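Local coordinates for luciferase-like enzymeAMP-CoA-ligase (Zophobas atratus, PDB 4W8O), which probably activates carboxylic acids with ATP as an AMP-CoA ligase of the adenylate-forming superfamily, and resembles beetle luciferase though its host is nonluminescent, at residues F20-F25 with L87-Y92; D71-S77 with P118-E124; A180-F184 with M225-M231; V206-F210 with G235-D240. One frame throughout, in Å; residues are numbered along the deposited sequence.

In the fold
Contacts 1, 2 and 3 meet around one parallel-rich sheet, and contacts 3 and 4 share helix 228-239. Contact 2 pairs strands 72-76 and 120-124 of that sheet. Helix 85-92 of contact 1 lies against it, where Leu87 CA approaches Phe75 CZ to 3.3 Å. Phe20 of contact 1 touches Val181 of contact 3, and Leu87 touches Met231. Further along helix 228-239, Phe238 CD2 of contact 4 lies 3.6 Å from Leu24 CD2 of contact 1. Contacts 2 and 4 stay about 13 Å apart at their nearest atoms. A bound P33, a polyethylene glycol probably from crystallisation, lies about 4 Å from the side chain of Ile228 in contact 3. The side chain of Ser209 in contact 4 is about 5 Å from a bound P33.

Contact 1 of 4, residues F20-F25 with L87-Y92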
loop_
_atom_site.group_PDB
_atom_site.type_symbol
_atom_site.label_atom_id
_atom_site.label_comp_id
_atom_site.label_asym_id
_atom_site.label_seq_id
_atom_site.Cartn_x
_atom_site.Cartn_y
_atom_site.Cartn_z
ATOM N N PHE A 20 -10.121 -5.588 -9.402
ATOM C CA PHE A 20 -8.721 -5.647 -8.987
ATOM C C PHE A 20 -8.098 -6.965 -9.456
ATOM O O PHE A 20 -6.955 -6.981 -9.878
ATOM C CB PHE A 20 -8.622 -5.488 -7.453
ATOM C CG PHE A 20 -7.218 -5.527 -6.910
ATOM C CD1 PHE A 20 -6.209 -4.756 -7.471
ATOM C CD2 PHE A 20 -6.913 -6.315 -5.808
ATOM C CE1 PHE A 20 -4.922 -4.791 -6.963
ATOM C CE2 PHE A 20 -5.629 -6.350 -5.291
ATOM C CZ PHE A 20 -4.631 -5.585 -5.866
ATOM N N GLY A 21 -8.864 -8.055 -9.401
ATOM C CA GLY A 21 -8.418 -9.351 -9.919
ATOM C C GLY A 21 -8.133 -9.362 -11.415
ATOM O O GLY A 21 -7.101 -9.870 -11.851
ATOM N N GLU A 22 -9.053 -8.811 -12.196
ATOM C CA GLU A 22 -8.865 -8.671 -13.647
ATOM C C GLU A 22 -7.635 -7.814 -13.966
ATOM O O GLU A 22 -6.870 -8.114 -14.891
ATOM C CB GLU A 22 -10.113 -8.056 -14.297
ATOM C CG GLU A 22 -11.315 -8.993 -14.322
ATOM C CD GLU A 22 -12.615 -8.307 -14.741
ATOM O OE1 GLU A 22 -12.871 -7.154 -14.321
ATOM O OE2 GLU A 22 -13.398 -8.927 -15.501
ATOM N N PHE A 23 -7.454 -6.744 -13.196
ATOM C CA PHE A 23 -6.261 -5.914 -13.308
ATOM C C PHE A 23 -4.994 -6.754 -13.163
ATOM O O PHE A 23 -4.167 -6.799 -14.064
ATOM C CB PHE A 23 -6.284 -4.810 -12.253
ATOM C CG PHE A 23 -4.997 -4.044 -12.150
ATOM C CD1 PHE A 23 -4.675 -3.070 -13.088
ATOM C CD2 PHE A 23 -4.116 -4.278 -11.098
ATOM C CE1 PHE A 23 -3.493 -2.360 -12.995
ATOM C CE2 PHE A 23 -2.935 -3.562 -10.997
ATOM C CZ PHE A 23 -2.622 -2.607 -11.952
ATOM N N LEU A 24 -4.859 -7.436 -12.034
ATOM C CA LEU A 24 -3.649 -8.202 -11.750
ATOM C C LEU A 24 -3.388 -9.269 -12.817
ATOM O O LEU A 24 -2.247 -9.472 -13.240
ATOM C CB LEU A 24 -3.746 -8.855 -10.372
ATOM C CG LEU A 24 -3.798 -7.910 -9.168
ATOM C CD1 LEU A 24 -4.223 -8.668 -7.925
ATOM C CD2 LEU A 24 -2.462 -7.222 -8.937
ATOM N N PHE A 25 -4.460 -9.941 -13.235
ATOM C CA PHE A 25 -4.417 -10.990 -14.266
ATOM C C PHE A 25 -3.907 -10.431 -15.596
ATOM O O PHE A 25 -2.968 -10.969 -16.191
ATOM C CB PHE A 25 -5.823 -11.578 -14.448
ATOM C CG PHE A 25 -5.860 -12.889 -15.187
ATOM C CD1 PHE A 25 -5.758 -14.092 -14.500
ATOM C CD2 PHE A 25 -6.042 -12.922 -16.562
ATOM C CE1 PHE A 25 -5.802 -15.305 -15.176
ATOM C CE2 PHE A 25 -6.103 -14.128 -17.240
ATOM C CZ PHE A 25 -5.983 -15.323 -16.549
ATOM N N LEU A 87 -3.438 -13.950 -2.144
ATOM C CA LEU A 87 -4.131 -12.665 -2.203
ATOM C C LEU A 87 -4.561 -12.357 -3.638
ATOM O O LEU A 87 -5.723 -11.996 -3.892
ATOM C CB LEU A 87 -3.227 -11.555 -1.653
ATOM C CG LEU A 87 -3.871 -10.173 -1.545
ATOM C CD1 LEU A 87 -3.398 -9.460 -0.286
ATOM C CD2 LEU A 87 -3.596 -9.313 -2.765
ATOM N N ILE A 88 -3.617 -12.508 -4.566
ATOM C CA ILE A 88 -3.870 -12.338 -6.001
ATOM C C ILE A 88 -4.946 -13.313 -6.452
ATOM O O ILE A 88 -5.872 -12.939 -7.171
ATOM C CB ILE A 88 -2.577 -12.586 -6.819
ATOM C CG1 ILE A 88 -1.565 -11.459 -6.582
ATOM C CG2 ILE A 88 -2.875 -12.712 -8.307
ATOM C CD1 ILE A 88 -0.132 -11.858 -6.861
ATOM N N ALA A 89 -4.805 -14.570 -6.022
ATOM C CA ALA A 89 -5.753 -15.631 -6.346
ATOM C C ALA A 89 -7.163 -15.291 -5.855
ATOM O O ALA A 89 -8.146 -15.410 -6.604
ATOM C CB ALA A 89 -5.278 -16.946 -5.734
ATOM N N SER A 90 -7.254 -14.856 -4.601
ATOM C CA SER A 90 -8.528 -14.460 -4.004
ATOM C C SER A 90 -9.158 -13.292 -4.763
ATOM O O SER A 90 -10.374 -13.259 -4.982
ATOM C CB SER A 90 -8.325 -14.081 -2.535
ATOM O OG SER A 90 -7.969 -15.213 -1.765
ATOM N N SER A 91 -8.322 -12.338 -5.168
ATOM C CA SER A 91 -8.775 -11.215 -5.978
ATOM C C SER A 91 -9.324 -11.647 -7.338
ATOM O O SER A 91 -10.257 -11.030 -7.832
ATOM C CB SER A 91 -7.655 -10.192 -6.154
ATOM O OG SER A 91 -7.355 -9.589 -4.908
ATOM N N TYR A 92 -8.761 -12.698 -7.936
ATOM C CA TYR A 92 -9.301 -13.249 -9.197
ATOM C C TYR A 92 -10.763 -13.655 -9.040
ATOM O O TYR A 92 -11.549 -13.542 -9.979
ATOM C CB TYR A 92 -8.530 -14.485 -9.683
ATOM C CG TYR A 92 -7.093 -14.284 -10.124
ATOM C CD1 TYR A 92 -6.606 -13.032 -10.502
ATOM C CD2 TYR A 92 -6.230 -15.379 -10.225
ATOM C CE1 TYR A 92 -5.295 -12.871 -10.925
ATOM C CE2 TYR A 92 -4.917 -15.230 -10.648
ATOM C CZ TYR A 92 -4.450 -13.976 -10.993
ATOM O OH TYR A 92 -3.151 -13.812 -11.414
#
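The Tyr92 ring has Phe25 CD1 over one face and its own helix's Ile88 O over the other. Gly21 O lies at its edge, 3.5 Å from Tyr92 CD1. Phe25 meets Tyr92 edge to face, in a T-shaped pair with planes at 80°. The Phe20 ring has Leu24 CD1 over a face and Leu87 CD2 at its edge. Its CG is anti to the backbone N (chi1 -180°), and CD2 ends 3.4 Å from Ser91 OG. Segments 20-25 and 87-92, on helices 20-30 and 85-92, cross at -122°, their axes 7.9 Å apart. This joins an N-terminal helix to helix 85-92, which packs on the sheet face that carries Val73, Phe75 and Phe122. Gly21 permits the approach: its CA makes a CA-H...O contact of 3.2 Å with Ser91 O, where a side chain would clash. Replacing Tyr92 with an alanine would probably leave the Phe25 edge without its aromatic face and Ser55 without its hydroxyl partner. Leu24 CD1 packs on Ile88 CG1 at 4.1 Å.

Contact 2 of 4, residues D71-S77 with P118-E124; sequences DVVCFCS and PRIIFVE
Arg119, just before strand 120-124, reaches across to Asp71, just before strand 72-76. Its CB lies near Val72 O, and its extended chain brings CD to 3.4 Å from Asp71 OD1. At the tip, NH1 makes a salt bridge with Asp71 OD2 at 3.2 Å and a weak hydrogen bond with OD1. The carboxylate and guanidinium planes stand 82° apart. Asp71 OD2 also accepts from Thr68 N. A leucine in place of Asp71 would probably leave the Arg119 guanidinium without its charge partner here and Thr68 N without this acceptor. The two strands are parallel neighbours in the mixed sheet; the chain between them runs through helix 85-92, strand 96-99 and helix 106-116. Their bonds alternate: Cys74 N gives to Ile120 O at 2.9 Å, Phe122 N to Cys74 O, Cys76 N to Phe122 O at 2.8 Å, and Glu124 N to Cys76 O. On one face, Phe75 and Phe122 lie side by side, nearly parallel (13°) but slid apart. On the other, Cys74 SG meets Ile121 CD1 at 3.9 Å.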
loop_
_atom_site.group_PDB
_atom_site.type_symbol
_atom_site.label_atom_id
_atom_site.label_comp_id
_atom_site.label_asym_id
_atom_site.label_seq_id
_atom_site.Cartn_x
_atom_site.Cartn_y
_atom_site.Cartn_z
ATOM N N ASP A 71 -16.986 -13.489 0.090
ATOM C CA ASP A 71 -16.129 -13.900 1.192
ATOM C C ASP A 71 -14.963 -12.957 1.429
ATOM O O ASP A 71 -14.503 -12.289 0.517
ATOM C CB ASP A 71 -15.577 -15.300 0.950
ATOM C CG ASP A 71 -16.653 -16.344 0.927
ATOM O OD1 ASP A 71 -17.454 -16.382 1.879
ATOM O OD2 ASP A 71 -16.701 -17.129 -0.039
ATOM N N VAL A 72 -14.497 -12.927 2.668
ATOM C CA VAL A 72 -13.273 -12.207 3.052
ATOM C C VAL A 72 -12.150 -13.219 3.246
ATOM O O VAL A 72 -12.333 -14.217 3.930
ATOM C CB VAL A 72 -13.471 -11.438 4.371
ATOM C CG1 VAL A 72 -12.161 -10.811 4.857
ATOM C CG2 VAL A 72 -14.540 -10.374 4.199
ATOM N N VAL A 73 -10.994 -12.965 2.645
ATOM C CA VAL A 73 -9.833 -13.815 2.830
ATOM C C VAL A 73 -8.752 -12.969 3.491
ATOM O O VAL A 73 -8.413 -11.881 3.019
ATOM C CB VAL A 73 -9.304 -14.402 1.510
ATOM C CG1 VAL A 73 -8.123 -15.325 1.780
ATOM C CG2 VAL A 73 -10.407 -15.156 0.784
ATOM N N CYS A 74 -8.225 -13.487 4.589
ATOM C CA CYS A 74 -7.293 -12.760 5.418
ATOM C C CYS A 74 -5.878 -13.328 5.324
ATOM O O CYS A 74 -5.696 -14.507 5.028
ATOM C CB CYS A 74 -7.799 -12.833 6.845
ATOM S SG CYS A 74 -6.993 -11.684 7.948
ATOM N N PHE A 75 -4.883 -12.482 5.562
ATOM C CA PHE A 75 -3.473 -12.862 5.464
ATOM C C PHE A 75 -2.700 -12.344 6.670
ATOM O O PHE A 75 -2.838 -11.179 7.049
ATOM C CB PHE A 75 -2.872 -12.319 4.160
ATOM C CG PHE A 75 -3.636 -12.754 2.958
ATOM C CD1 PHE A 75 -4.748 -12.048 2.547
ATOM C CD2 PHE A 75 -3.300 -13.927 2.298
ATOM C CE1 PHE A 75 -5.500 -12.482 1.471
ATOM C CE2 PHE A 75 -4.043 -14.363 1.225
ATOM C CZ PHE A 75 -5.143 -13.650 0.812
ATOM N N CYS A 76 -1.915 -13.219 7.292
ATOM C CA CYS A 76 -0.989 -12.810 8.352
ATOM C C CYS A 76 0.414 -13.358 8.090
ATOM O O CYS A 76 0.751 -14.480 8.489
ATOM C CB CYS A 76 -1.485 -13.264 9.718
ATOM S SG CYS A 76 -0.550 -12.500 11.060
ATOM N N SER A 77 1.232 -12.557 7.414
ATOM C CA SER A 77 2.559 -12.995 7.022
ATOM C C SER A 77 3.463 -11.809 6.715
ATOM O O SER A 77 3.002 -10.779 6.219
ATOM C CB SER A 77 2.464 -13.901 5.790
ATOM O OG SER A 77 3.743 -14.262 5.293
ATOM N N PRO A 118 -13.211 -13.458 8.704
ATOM C CA PRO A 118 -12.796 -14.075 7.442
ATOM C C PRO A 118 -13.179 -15.550 7.313
ATOM O O PRO A 118 -13.351 -16.247 8.309
ATOM C CB PRO A 118 -11.278 -13.908 7.441
ATOM C CG PRO A 118 -10.886 -13.769 8.872
ATOM C CD PRO A 118 -12.094 -13.340 9.661
ATOM N N ARG A 119 -13.321 -16.001 6.074
ATOM C CA ARG A 119 -13.633 -17.390 5.802
ATOM C C ARG A 119 -12.372 -18.235 5.830
ATOM O O ARG A 119 -12.395 -19.388 6.232
ATOM C CB ARG A 119 -14.297 -17.525 4.446
ATOM C CG ARG A 119 -14.624 -18.959 4.115
ATOM C CD ARG A 119 -15.761 -19.017 3.146
ATOM N NE ARG A 119 -15.956 -20.362 2.628
ATOM C CZ ARG A 119 -16.924 -20.684 1.783
ATOM N NH1 ARG A 119 -17.783 -19.753 1.366
ATOM N NH2 ARG A 119 -17.033 -21.937 1.344
ATOM N N ILE A 120 -11.275 -17.653 5.373
ATOM C CA ILE A 120 -9.989 -18.317 5.389
ATOM C C ILE A 120 -8.974 -17.291 5.829
ATOM O O ILE A 120 -9.103 -16.102 5.500
ATOM C CB ILE A 120 -9.570 -18.817 3.994
ATOM C CG1 ILE A 120 -10.484 -19.948 3.524
ATOM C CG2 ILE A 120 -8.121 -19.293 4.007
ATOM C CD1 ILE A 120 -10.333 -20.291 2.059
ATOM N N ILE A 121 -7.970 -17.754 6.563
ATOM C CA ILE A 121 -6.787 -16.946 6.834
ATOM C C ILE A 121 -5.521 -17.728 6.486
ATOM O O ILE A 121 -5.304 -18.838 6.983
ATOM C CB ILE A 121 -6.745 -16.404 8.285
ATOM C CG1 ILE A 121 -5.400 -15.724 8.555
ATOM C CG2 ILE A 121 -6.962 -17.508 9.297
ATOM C CD1 ILE A 121 -5.436 -14.769 9.720
ATOM N N PHE A 122 -4.713 -17.149 5.604
ATOM C CA PHE A 122 -3.370 -17.651 5.301
ATOM C C PHE A 122 -2.384 -17.065 6.310
ATOM O O PHE A 122 -2.347 -15.847 6.515
ATOM C CB PHE A 122 -2.945 -17.257 3.881
ATOM C CG PHE A 122 -3.678 -18.007 2.795
ATOM C CD1 PHE A 122 -4.955 -17.631 2.415
ATOM C CD2 PHE A 122 -3.086 -19.082 2.151
ATOM C CE1 PHE A 122 -5.640 -18.317 1.414
ATOM C CE2 PHE A 122 -3.758 -19.774 1.156
ATOM C CZ PHE A 122 -5.043 -19.392 0.788
ATOM N N VAL A 123 -1.569 -17.928 6.914
ATOM C CA VAL A 123 -0.687 -17.524 8.008
ATOM C C VAL A 123 0.721 -18.108 7.886
ATOM O O VAL A 123 0.891 -19.274 7.559
ATOM C CB VAL A 123 -1.306 -17.929 9.366
ATOM C CG1 VAL A 123 -1.276 -19.439 9.549
ATOM C CG2 VAL A 123 -0.584 -17.249 10.527
ATOM N N GLU A 124 1.728 -17.280 8.138
ATOM C CA GLU A 124 3.105 -17.750 8.247
ATOM C C GLU A 124 3.246 -18.634 9.484
ATOM O O GLU A 124 2.515 -18.453 10.463
ATOM C CB GLU A 124 4.091 -16.573 8.318
ATOM C CG GLU A 124 3.896 -15.675 9.537
ATOM C CD GLU A 124 4.866 -14.511 9.624
ATOM O OE1 GLU A 124 5.580 -14.214 8.641
ATOM O OE2 GLU A 124 4.910 -13.889 10.705
#

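Contact 3 of 4, residues A180-F184 with M225-M231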
loop_
_atom_site.group_PDB
_atom_site.type_symbol
_atom_site.label_atom_id
_atom_site.label_comp_id
_atom_site.label_asym_id
_atom_site.label_seq_id
_atom_site.Cartn_x
_atom_site.Cartn_y
_atom_site.Cartn_z
ATOM N N ALA A 180 -13.014 -4.540 -2.697
ATOM C CA ALA A 180 -11.928 -5.382 -3.183
ATOM C C ALA A 180 -10.847 -5.598 -2.125
ATOM O O ALA A 180 -10.364 -6.713 -1.953
ATOM C CB ALA A 180 -11.312 -4.761 -4.428
ATOM N N VAL A 181 -10.478 -4.525 -1.426
ATOM C CA VAL A 181 -9.389 -4.527 -0.445
ATOM C C VAL A 181 -9.840 -3.764 0.805
ATOM O O VAL A 181 -10.541 -2.743 0.689
ATOM C CB VAL A 181 -8.126 -3.821 -0.999
ATOM C CG1 VAL A 181 -6.970 -3.918 -0.022
ATOM C CG2 VAL A 181 -7.709 -4.393 -2.343
ATOM N N MET A 182 -9.417 -4.237 1.984
ATOM C CA MET A 182 -9.692 -3.545 3.247
ATOM C C MET A 182 -8.409 -3.193 4.009
ATOM O O MET A 182 -7.398 -3.877 3.881
ATOM C CB MET A 182 -10.628 -4.366 4.144
ATOM C CG MET A 182 -12.043 -4.506 3.600
ATOM S SD MET A 182 -13.225 -5.329 4.687
ATOM C CE MET A 182 -12.591 -6.996 4.654
ATOM N N PHE A 183 -8.466 -2.090 4.756
ATOM C CA PHE A 183 -7.419 -1.683 5.694
ATOM C C PHE A 183 -8.108 -1.307 7.007
ATOM O O PHE A 183 -9.336 -1.405 7.128
ATOM C CB PHE A 183 -6.596 -0.509 5.145
ATOM C CG PHE A 183 -5.861 -0.831 3.872
ATOM C CD1 PHE A 183 -4.631 -1.454 3.906
ATOM C CD2 PHE A 183 -6.415 -0.520 2.633
ATOM C CE1 PHE A 183 -3.951 -1.768 2.734
ATOM C CE2 PHE A 183 -5.751 -0.838 1.463
ATOM C CZ PHE A 183 -4.512 -1.460 1.512
ATOM N N PHE A 184 -7.330 -0.907 8.001
ATOM C CA PHE A 184 -7.879 -0.611 9.313
ATOM C C PHE A 184 -7.587 0.814 9.742
ATOM O O PHE A 184 -6.459 1.281 9.626
ATOM C CB PHE A 184 -7.334 -1.603 10.323
ATOM C CG PHE A 184 -7.730 -3.016 10.027
ATOM C CD1 PHE A 184 -9.024 -3.442 10.258
ATOM C CD2 PHE A 184 -6.820 -3.911 9.488
ATOM C CE1 PHE A 184 -9.402 -4.746 9.982
ATOM C CE2 PHE A 184 -7.191 -5.214 9.205
ATOM C CZ PHE A 184 -8.481 -5.635 9.461
ATOM N N MET A 225 2.189 -6.203 3.990
ATOM C CA MET A 225 0.960 -5.916 3.234
ATOM C C MET A 225 -0.174 -5.413 4.123
ATOM O O MET A 225 -1.218 -4.999 3.637
ATOM C CB MET A 225 0.519 -7.152 2.442
ATOM C CG MET A 225 1.498 -7.579 1.353
ATOM S SD MET A 225 1.685 -6.345 0.051
ATOM C CE MET A 225 3.164 -6.947 -0.768
ATOM N N TYR A 226 0.034 -5.456 5.435
ATOM C CA TYR A 226 -0.826 -4.768 6.388
ATOM C C TYR A 226 -0.944 -3.275 6.061
ATOM O O TYR A 226 -2.012 -2.683 6.192
ATOM C CB TYR A 226 -0.235 -4.930 7.778
ATOM C CG TYR A 226 -0.923 -4.156 8.870
ATOM C CD1 TYR A 226 -2.157 -4.560 9.362
ATOM C CD2 TYR A 226 -0.322 -3.032 9.440
ATOM C CE1 TYR A 226 -2.789 -3.860 10.378
ATOM C CE2 TYR A 226 -0.938 -2.334 10.469
ATOM C CZ TYR A 226 -2.172 -2.752 10.932
ATOM O OH TYR A 226 -2.797 -2.071 11.947
ATOM N N TRP A 227 0.168 -2.681 5.648
ATOM C CA TRP A 227 0.231 -1.248 5.396
ATOM C C TRP A 227 -0.204 -0.932 3.976
ATOM O O TRP A 227 0.102 -1.669 3.037
ATOM C CB TRP A 227 1.653 -0.729 5.646
ATOM C CG TRP A 227 2.112 -0.957 7.070
ATOM C CD1 TRP A 227 2.943 -1.948 7.519
ATOM C CD2 TRP A 227 1.740 -0.193 8.225
ATOM N NE1 TRP A 227 3.121 -1.839 8.878
ATOM C CE2 TRP A 227 2.396 -0.772 9.338
ATOM C CE3 TRP A 227 0.924 0.932 8.425
ATOM C CZ2 TRP A 227 2.258 -0.274 10.633
ATOM C CZ3 TRP A 227 0.790 1.436 9.717
ATOM C CH2 TRP A 227 1.457 0.828 10.807
ATOM N N ILE A 228 -0.940 0.162 3.843
ATOM C CA ILE A 228 -1.314 0.713 2.545
ATOM C C ILE A 228 -0.126 0.760 1.582
ATOM O O ILE A 228 -0.269 0.431 0.420
ATOM C CB ILE A 228 -1.958 2.113 2.700
ATOM C CG1 ILE A 228 -2.468 2.662 1.359
ATOM C CG2 ILE A 228 -0.985 3.101 3.313
ATOM C CD1 ILE A 228 -3.654 1.926 0.791
ATOM N N THR A 229 1.051 1.146 2.060
ATOM C CA THR A 229 2.220 1.239 1.179
ATOM C C THR A 229 2.605 -0.112 0.562
ATOM O O THR A 229 2.949 -0.187 -0.623
ATOM C CB THR A 229 3.428 1.824 1.914
ATOM O OG1 THR A 229 3.650 1.089 3.124
ATOM C CG2 THR A 229 3.183 3.282 2.251
ATOM N N GLY A 230 2.554 -1.178 1.354
ATOM C CA GLY A 230 2.824 -2.513 0.829
ATOM C C GLY A 230 1.898 -2.875 -0.334
ATOM O O GLY A 230 2.354 -3.255 -1.411
ATOM N N MET A 231 0.595 -2.752 -0.102
ATOM C CA MET A 231 -0.416 -3.097 -1.101
ATOM C C MET A 231 -0.378 -2.161 -2.298
ATOM O O MET A 231 -0.516 -2.611 -3.436
ATOM C CB MET A 231 -1.827 -3.062 -0.479
ATOM C CG MET A 231 -2.141 -4.252 0.408
ATOM S SD MET A 231 -2.204 -5.798 -0.521
ATOM C CE MET A 231 -3.640 -5.542 -1.560
HETATM O O HOH W 1 -3.906 -0.977 8.048
#
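A single water joins the backbones of Phe184 and Tyr226. It donates to Tyr226 O at 3.2 Å, and Phe184 N gives it only a weak bond. The rest is largely apolar and centres on Phe183. Ile228 CD1 sits over one face of this ring, 3.9 Å from the ring centroid and 30° off its normal, a CH-pi contact. The side chains cross at about a right angle. Ile228 CG1 is anti to the backbone N (chi1 -175°), and the turn at chi2 (69°) brings CD1 onto the ring. The ring edge meets two other groups: Tyr226 O lies in its plane 3.7 Å from Phe183 CD1, and Met231 CB is 3.7 Å from Phe183 CZ. Met231 bends at chi2 and chi3, and its CE meets Val181 CG1 tip to tip at 4.0 Å. Phe184 CD2 reaches Tyr226 CE1 at 4.1 Å.

The contact joins strand 179-184 to the start of helix 228-239, with Trp227 at the N-cap position. A classic beta bulge lies at Ala180 and Val181, opposite His197. Phe202 of helix 199-211 touches Val181, Phe183 and Met231. Ile228 and Thr229 belong to the pocket that holds the polyethylene glycol. Ile228 thus touches both the buried ring and the pocket, and its rotamer is probably steadied by Phe183, while the water adds a polar link that is weak on the Phe184 side.

Contact 4 of 4, residues V206-F210 with G235-D240; sequences VETSF and GRTFLD
Val206 sets CG1 against the start of 235-240, 3.5 Å from Gly235 C. Gly235 allows the close approach of Val206: a CB there would clash with Val206 CG2. Val206 CG1 also meets Leu239 CD1 at 3.8 Å. Glu207 adds a looser touch on Leu239, and its carboxylate turns to Asn14. Ser209 OG bonds back to Val206 O at 2.8 Å and lies beside the aliphatic part of Arg236. Segments 206-210 and 235-239, on helices 199-211 and 228-239, cross at -67°, while strand 218-221 lies between them in the chain. From Ser209 O, a water links to Arg236 NE: it donates to the carbonyl and accepts from NE at 3.0 Å. Leu239 CD2 lies over one face of the Phe210 ring, a CH-pi contact 3.9 Å from the centroid. The ring edge points at the guanidinium face of Arg236, with CD1 3.6 Å from Arg236 CZ and the planes 71° apart. Arg236 NH1 is held by a salt bridge to Asp240 OD2 at 3.1 Å, and Asp240 OD1 bonds to Ser242.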
loop_
_atom_site.group_PDB
_atom_site.type_symbol
_atom_site.label_atom_id
_atom_site.label_comp_id
_atom_site.label_asym_id
_atom_site.label_seq_id
_atom_site.Cartn_x
_atom_site.Cartn_y
_atom_site.Cartn_z
ATOM N N VAL A 206 -3.833 3.212 -6.979
ATOM C CA VAL A 206 -2.727 2.693 -7.765
ATOM C C VAL A 206 -2.446 3.584 -8.984
ATOM O O VAL A 206 -1.300 3.940 -9.244
ATOM C CB VAL A 206 -3.006 1.245 -8.236
ATOM C CG1 VAL A 206 -1.952 0.788 -9.230
ATOM C CG2 VAL A 206 -3.068 0.299 -7.041
ATOM N N GLU A 207 -3.496 3.943 -9.717
ATOM C CA GLU A 207 -3.326 4.721 -10.935
ATOM C C GLU A 207 -2.877 6.155 -10.636
ATOM O O GLU A 207 -2.030 6.696 -11.348
ATOM C CB GLU A 207 -4.607 4.700 -11.781
ATOM C CG GLU A 207 -4.302 4.699 -13.262
ATOM C CD GLU A 207 -5.528 4.557 -14.144
ATOM O OE1 GLU A 207 -6.625 4.201 -13.657
ATOM O OE2 GLU A 207 -5.372 4.798 -15.350
ATOM N N THR A 208 -3.423 6.754 -9.577
ATOM C CA THR A 208 -3.020 8.094 -9.159
ATOM C C THR A 208 -1.538 8.116 -8.783
ATOM O O THR A 208 -0.820 9.047 -9.147
ATOM C CB THR A 208 -3.877 8.600 -7.976
ATOM O OG1 THR A 208 -5.235 8.761 -8.411
ATOM C CG2 THR A 208 -3.355 9.927 -7.416
ATOM N N SER A 209 -1.078 7.084 -8.080
ATOM C CA SER A 209 0.339 6.984 -7.719
ATOM C C SER A 209 1.254 6.881 -8.962
ATOM O O SER A 209 2.359 7.426 -8.973
ATOM C CB SER A 209 0.585 5.832 -6.716
ATOM O OG SER A 209 0.572 4.545 -7.317
ATOM N N PHE A 210 0.782 6.208 -10.009
ATOM C CA PHE A 210 1.514 6.147 -11.272
ATOM C C PHE A 210 1.672 7.533 -11.915
ATOM O O PHE A 210 2.764 7.891 -12.356
ATOM C CB PHE A 210 0.826 5.189 -12.249
ATOM C CG PHE A 210 1.437 5.180 -13.622
ATOM C CD1 PHE A 210 2.608 4.482 -13.868
ATOM C CD2 PHE A 210 0.841 5.873 -14.668
ATOM C CE1 PHE A 210 3.181 4.478 -15.130
ATOM C CE2 PHE A 210 1.404 5.871 -15.935
ATOM C CZ PHE A 210 2.575 5.167 -16.166
ATOM N N GLY A 235 0.408 -3.157 -6.308
ATOM C CA GLY A 235 -0.465 -2.714 -7.393
ATOM C C GLY A 235 0.250 -1.875 -8.441
ATOM O O GLY A 235 0.086 -2.093 -9.644
ATOM N N ARG A 236 1.056 -0.928 -7.964
ATOM C CA ARG A 236 1.800 -0.005 -8.815
ATOM C C ARG A 236 2.882 -0.698 -9.657
ATOM O O ARG A 236 3.095 -0.315 -10.800
ATOM C CB ARG A 236 2.406 1.126 -7.959
ATOM C CG ARG A 236 3.404 2.029 -8.654
ATOM C CD ARG A 236 2.810 2.789 -9.832
ATOM N NE ARG A 236 3.854 3.582 -10.486
ATOM C CZ ARG A 236 4.750 3.099 -11.346
ATOM N NH1 ARG A 236 4.751 1.818 -11.708
ATOM N NH2 ARG A 236 5.660 3.909 -11.857
ATOM N N THR A 237 3.556 -1.710 -9.109
ATOM C CA THR A 237 4.577 -2.419 -9.885
ATOM C C THR A 237 3.948 -3.326 -10.946
ATOM O O THR A 237 4.490 -3.464 -12.048
ATOM C CB THR A 237 5.549 -3.240 -9.006
ATOM O OG1 THR A 237 4.827 -4.199 -8.233
ATOM C CG2 THR A 237 6.359 -2.327 -8.084
ATOM N N PHE A 238 2.819 -3.948 -10.613
ATOM C CA PHE A 238 2.063 -4.723 -11.599
ATOM C C PHE A 238 1.657 -3.841 -12.783
ATOM O O PHE A 238 1.756 -4.262 -13.932
ATOM C CB PHE A 238 0.810 -5.340 -10.972
ATOM C CG PHE A 238 1.014 -6.725 -10.432
ATOM C CD1 PHE A 238 1.769 -6.938 -9.282
ATOM C CD2 PHE A 238 0.426 -7.817 -11.054
ATOM C CE1 PHE A 238 1.949 -8.213 -8.778
ATOM C CE2 PHE A 238 0.603 -9.098 -10.554
ATOM C CZ PHE A 238 1.365 -9.298 -9.417
ATOM N N LEU A 239 1.243 -2.609 -12.486
ATOM C CA LEU A 239 0.626 -1.723 -13.467
ATOM C C LEU A 239 1.447 -1.548 -14.739
ATOM O O LEU A 239 0.873 -1.513 -15.823
ATOM C CB LEU A 239 0.332 -0.352 -12.840
ATOM C CG LEU A 239 -0.396 0.674 -13.725
ATOM C CD1 LEU A 239 -1.336 1.530 -12.889
ATOM C CD2 LEU A 239 0.574 1.561 -14.488
ATOM N N ASP A 240 2.769 -1.435 -14.609
ATOM C CA ASP A 240 3.663 -1.254 -15.765
ATOM C C ASP A 240 4.785 -2.299 -15.837
ATOM O O ASP A 240 5.838 -2.063 -16.456
ATOM C CB ASP A 240 4.253 0.166 -15.771
ATOM C CG ASP A 240 5.255 0.400 -14.658
ATOM O OD1 ASP A 240 5.484 -0.490 -13.819
ATOM O OD2 ASP A 240 5.835 1.496 -14.626
HETATM O O HOH W 2 4.823 6.234 -9.589
#